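Malate Synthase (Haloferax volcanii, PDB 3OYZ) catalyses the magnesium-dependent Claisen condensation of acetyl-CoA with glyoxylate, giving malate and free CoA in the glyoxylate cycle. Local coordinates at residues E64-V67 with E68-E72; E418-A422 with G423-R427. All coordinates share one frame; numbering follows the deposited sequence.

Contact 1: residues E64-V67 with E68-E72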
loop_
_atom_site.group_PDB
_atom_site.type_symbol
_atom_site.label_atom_id
_atom_site.label_comp_id
_atom_site.label_asym_id
_atom_site.label_seq_id
_atom_site.Cartn_x
_atom_site.Cartn_y
_atom_site.Cartn_z
ATOM N N GLU A 64 27.772 29.617 -2.618
ATOM C CA GLU A 64 28.016 31.049 -2.994
ATOM C C GLU A 64 27.149 31.486 -4.161
ATOM O O GLU A 64 26.463 32.511 -4.058
ATOM C CB GLU A 64 29.510 31.358 -3.224
ATOM C CG GLU A 64 30.192 31.433 -1.863
ATOM C CD GLU A 64 31.683 31.106 -1.942
ATOM O OE1 GLU A 64 32.178 30.776 -3.054
ATOM O OE2 GLU A 64 32.360 31.151 -0.884
ATOM N N ASN A 65 27.046 30.618 -5.168
ATOM C CA ASN A 65 26.215 30.945 -6.330
ATOM C C ASN A 65 24.792 31.155 -5.917
ATOM O O ASN A 65 24.131 32.092 -6.400
ATOM C CB ASN A 65 26.297 29.868 -7.421
ATOM C CG ASN A 65 27.605 29.925 -8.141
ATOM O OD1 ASN A 65 28.340 30.855 -7.862
ATOM N ND2 ASN A 65 27.984 28.913 -8.911
ATOM N N ILE A 66 24.313 30.282 -5.012
ATOM C CA ILE A 66 22.977 30.483 -4.475
ATOM C C ILE A 66 22.793 31.835 -3.841
ATOM O O ILE A 66 21.789 32.522 -4.040
ATOM C CB ILE A 66 22.611 29.360 -3.365
ATOM C CG1 ILE A 66 22.344 28.042 -4.070
ATOM C CG2 ILE A 66 21.376 29.814 -2.607
ATOM C CD1 ILE A 66 22.377 26.723 -3.110
ATOM N N VAL A 67 23.709 32.225 -2.976
ATOM C CA VAL A 67 23.569 33.557 -2.367
ATOM C C VAL A 67 23.575 34.692 -3.425
ATOM O O VAL A 67 22.731 35.596 -3.417
ATOM C CB VAL A 67 24.666 33.887 -1.336
ATOM C CG1 VAL A 67 24.569 35.379 -0.893
ATOM C CG2 VAL A 67 24.575 33.014 -0.121
ATOM N N GLU A 68 24.507 34.592 -4.357
ATOM C CA GLU A 68 24.676 35.623 -5.420
ATOM C C GLU A 68 23.461 35.764 -6.337
ATOM O O GLU A 68 22.919 36.879 -6.467
ATOM C CB GLU A 68 25.923 35.238 -6.217
ATOM C CG GLU A 68 26.578 36.331 -7.078
ATOM C CD GLU A 68 27.448 35.744 -8.182
ATOM O OE1 GLU A 68 28.252 34.805 -7.993
ATOM O OE2 GLU A 68 27.323 36.242 -9.316
ATOM N N VAL A 69 22.997 34.654 -6.931
ATOM C CA VAL A 69 21.809 34.726 -7.778
ATOM C C VAL A 69 20.533 35.156 -7.087
ATOM O O VAL A 69 19.774 35.996 -7.612
ATOM C CB VAL A 69 21.540 33.440 -8.548
ATOM C CG1 VAL A 69 20.214 33.571 -9.301
ATOM C CG2 VAL A 69 22.766 33.071 -9.411
ATOM N N ILE A 70 20.253 34.614 -5.895
ATOM C CA ILE A 70 18.983 34.969 -5.269
ATOM C C ILE A 70 19.026 36.419 -4.766
ATOM O O ILE A 70 18.004 37.127 -4.690
ATOM C CB ILE A 70 18.673 33.993 -4.024
ATOM C CG1 ILE A 70 18.463 32.576 -4.550
ATOM C CG2 ILE A 70 17.452 34.484 -3.295
ATOM C CD1 ILE A 70 17.978 31.560 -3.492
ATOM N N SER A 71 20.204 36.790 -4.301
ATOM C CA SER A 71 20.501 38.207 -4.011
ATOM C C SER A 71 20.019 39.169 -5.140
ATOM O O SER A 71 19.144 40.039 -4.966
ATOM C CB SER A 71 22.032 38.323 -3.890
ATOM O OG SER A 71 22.292 39.353 -2.961
ATOM N N GLU A 72 20.523 38.892 -6.326
ATOM C CA GLU A 72 20.327 39.757 -7.522
ATOM C C GLU A 72 18.972 39.611 -8.202
ATOM O O GLU A 72 18.393 40.614 -8.661
ATOM C CB GLU A 72 21.470 39.517 -8.501
ATOM C CG GLU A 72 22.817 39.884 -7.884
ATOM C CD GLU A 72 24.038 39.365 -8.638
ATOM O OE1 GLU A 72 23.908 38.526 -9.544
ATOM O OE2 GLU A 72 25.190 39.762 -8.330
#
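The amide of Asn65 and the carboxylate of Glu68, one helical turn apart, stand side by side and point the same way, their planes turned 82° to each other. They come no nearer than 4.0 Å, between Asn65 OD1 and Glu68 OE1, and no bond joins them. Each flat group is held from the outside: Asn65 ND2 gives hydrogen bonds to Ser27 OG and Thr19 O, while Glu68 OE2 forms a salt bridge with Arg32. Glu68 reaches that far because CG lies opposite its own backbone N (chi1 -162°) and the chain beyond runs extended. All this sits on helix 59-73, the connection between strands 45-49 and 80-81 in a beta-alpha-beta unit of the TIM barrel. Its backbone bonds are regular: Glu68 N to Glu64 O is 2.9 Å, Val69 N to Asn65 O also 2.9 Å. Ile70 N to Ile66 O is longer, at 3.2 Å. On the apolar side Ile66 and Ile70 run alongside each other, Ile66 CG2 meeting Ile70 CD1 at 3.9 Å, and Ile66 and Val67 pack on Ile105 of helix 92-105. Val69 sets CG2 3.4 Å from Asn65 O and leans on Leu31, Arg32 and Ala35 of helix 29-36.

Contact 2: residues E418-A422 with G423-R427; sequences ERYGA and GVVER
Two short helices, 413-420 and 422-428, meet at a glycine break, and residues 418-427 carry the chain through it. After helix 413-420, Gly421 is the first residue to leave helical angles, with a positive phi of 91°, and it serves as N-cap of helix 422-428. The backbone here takes angles at which a CB would crowd Tyr420 O, which suits glycine. The carbonyl of Gly421 opens the new helix by accepting Val425 N at 3.1 Å. The following bond, Glu426 N to Ala422 O, is weak at 3.4 Å.

Across the bend Tyr420 meets the two valines through its CB, which lies 3.9 Å from Val425 CG2 and 4.0 Å from Val424 CB; Val424 CG1 and Val425 CG2 approach the ring obliquely. Val425 presents CG2 to this spot because that methyl sits beside its own backbone N, with CG1 anti to it (chi1 173°), and the same CG2 is 3.4 Å from Gly421 O. Within this pair of consecutive short helices near the C-terminus, the Tyr420 ring also meets Phe402 of helix 397-408 with the planes about perpendicular, and Val424 packs on Met343 of helix 343-358.

The hydroxyl end of the ring is held both from its own chain and from the next. Arg419 CG lies 3.6 Å above one face of the Tyr420 ring, offset toward the rim, and Arg419 NE donates to Tyr420 OH at 3.1 Å, with the hydroxyl oxygen almost in the guanidinium plane. Tyr420 OH and Arg419 NH2 both hydrogen-bond to Pro273 O of the second subunit, and Tyr420 packs on its Leu272, which places the junction at an interface of the trimer.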
loop_
_atom_site.group_PDB
_atom_site.type_symbol
_atom_site.label_atom_id
_atom_site.label_comp_id
_atom_site.label_asym_id
_atom_site.label_seq_id
_atom_site.Cartn_x
_atom_site.Cartn_y
_atom_site.Cartn_z
ATOM N N GLU A 418 30.719 -20.170 -16.601
ATOM C CA GLU A 418 29.975 -20.520 -17.812
ATOM C C GLU A 418 28.981 -19.441 -18.275
ATOM O O GLU A 418 28.966 -19.054 -19.450
ATOM C CB GLU A 418 29.248 -21.858 -17.638
ATOM C CG GLU A 418 30.144 -23.072 -17.901
ATOM C CD GLU A 418 29.831 -24.283 -17.019
ATOM O OE1 GLU A 418 28.722 -24.358 -16.418
ATOM O OE2 GLU A 418 30.726 -25.160 -16.932
ATOM N N ARG A 419 28.144 -18.943 -17.363
ATOM C CA ARG A 419 27.085 -17.996 -17.729
ATOM C C ARG A 419 27.622 -16.640 -18.207
ATOM O O ARG A 419 27.094 -16.117 -19.186
ATOM C CB ARG A 419 25.964 -17.941 -16.657
ATOM C CG ARG A 419 25.443 -16.559 -16.283
ATOM C CD ARG A 419 24.417 -16.545 -15.107
ATOM N NE ARG A 419 23.533 -15.395 -15.300
ATOM C CZ ARG A 419 22.329 -15.469 -15.869
ATOM N NH1 ARG A 419 21.865 -16.650 -16.254
ATOM N NH2 ARG A 419 21.590 -14.380 -16.062
ATOM N N TYR A 420 28.671 -16.095 -17.587
ATOM C CA TYR A 420 29.208 -14.795 -17.983
ATOM C C TYR A 420 30.519 -14.729 -18.781
ATOM O O TYR A 420 30.759 -13.737 -19.482
ATOM C CB TYR A 420 29.397 -13.860 -16.780
ATOM C CG TYR A 420 28.099 -13.529 -16.077
ATOM C CD1 TYR A 420 27.149 -12.698 -16.666
ATOM C CD2 TYR A 420 27.805 -14.100 -14.846
ATOM C CE1 TYR A 420 25.931 -12.423 -16.026
ATOM C CE2 TYR A 420 26.601 -13.841 -14.204
ATOM C CZ TYR A 420 25.684 -12.994 -14.789
ATOM O OH TYR A 420 24.521 -12.756 -14.115
ATOM N N GLY A 421 31.388 -15.718 -18.594
ATOM C CA GLY A 421 32.783 -15.625 -19.024
ATOM C C GLY A 421 33.624 -15.055 -17.896
ATOM O O GLY A 421 33.203 -14.105 -17.236
ATOM N N ALA A 422 34.806 -15.630 -17.678
ATOM C CA ALA A 422 35.694 -15.300 -16.555
ATOM C C ALA A 422 36.170 -13.849 -16.547
ATOM O O ALA A 422 36.687 -13.322 -15.549
ATOM C CB ALA A 422 36.899 -16.248 -16.558
ATOM N N GLY A 423 36.032 -13.217 -17.703
ATOM C CA GLY A 423 36.460 -11.835 -17.864
ATOM C C GLY A 423 35.388 -10.883 -17.367
ATOM O O GLY A 423 35.694 -9.953 -16.619
ATOM N N VAL A 424 34.150 -11.099 -17.807
ATOM C CA VAL A 424 32.992 -10.345 -17.300
ATOM C C VAL A 424 32.893 -10.466 -15.773
ATOM O O VAL A 424 32.708 -9.453 -15.082
ATOM C CB VAL A 424 31.652 -10.779 -17.941
ATOM C CG1 VAL A 424 30.491 -9.923 -17.400
ATOM C CG2 VAL A 424 31.730 -10.733 -19.462
ATOM N N VAL A 425 33.110 -11.681 -15.268
ATOM C CA VAL A 425 33.117 -11.940 -13.841
ATOM C C VAL A 425 34.103 -11.083 -13.075
ATOM O O VAL A 425 33.743 -10.546 -12.020
ATOM C CB VAL A 425 33.292 -13.431 -13.496
ATOM C CG1 VAL A 425 33.478 -13.645 -11.999
ATOM C CG2 VAL A 425 32.115 -14.238 -13.986
ATOM N N GLU A 426 35.338 -10.960 -13.570
ATOM C CA GLU A 426 36.404 -10.372 -12.754
ATOM C C GLU A 426 36.223 -8.874 -12.827
ATOM O O GLU A 426 36.534 -8.166 -11.869
ATOM C CB GLU A 426 37.817 -10.803 -13.176
ATOM C CG GLU A 426 38.227 -12.237 -12.753
ATOM C CD GLU A 426 37.760 -12.677 -11.339
ATOM O OE1 GLU A 426 37.901 -11.908 -10.347
ATOM O OE2 GLU A 426 37.259 -13.827 -11.212
ATOM N N ARG A 427 35.628 -8.406 -13.918
ATOM C CA ARG A 427 35.241 -6.994 -13.997
ATOM C C ARG A 427 34.171 -6.568 -12.971
ATOM O O ARG A 427 34.325 -5.511 -12.351
ATOM C CB ARG A 427 34.779 -6.648 -15.413
ATOM C CG ARG A 427 34.829 -5.160 -15.695
ATOM C CD ARG A 427 35.010 -4.918 -17.174
ATOM N NE ARG A 427 33.818 -4.431 -17.857
ATOM C CZ ARG A 427 33.414 -3.162 -17.874
ATOM N NH1 ARG A 427 34.073 -2.231 -17.190
ATOM N NH2 ARG A 427 32.335 -2.831 -18.573
#

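In the fold
Contact 1 and contact 2 lie on opposite sides of the chain's centre, their own centres 50 Å apart and their nearest atoms about 33 Å apart, so neither touches the other. Contact 1 belongs to the TIM barrel and stands a little back from the bound substrates: the side chain of Ile66 is about 8 Å from that of Arg84, which binds glyoxylate and acetyl-CoA, and that of Val69 about 10 Å from the bound acetyl-CoA. Residues 418-427 come near the end of the chain, away from the annotated sites, and the centre of contact 2 is about 35 Å from the centre of the chain; there the neighbouring subunit is reached, whereas no other chain touches 64-72.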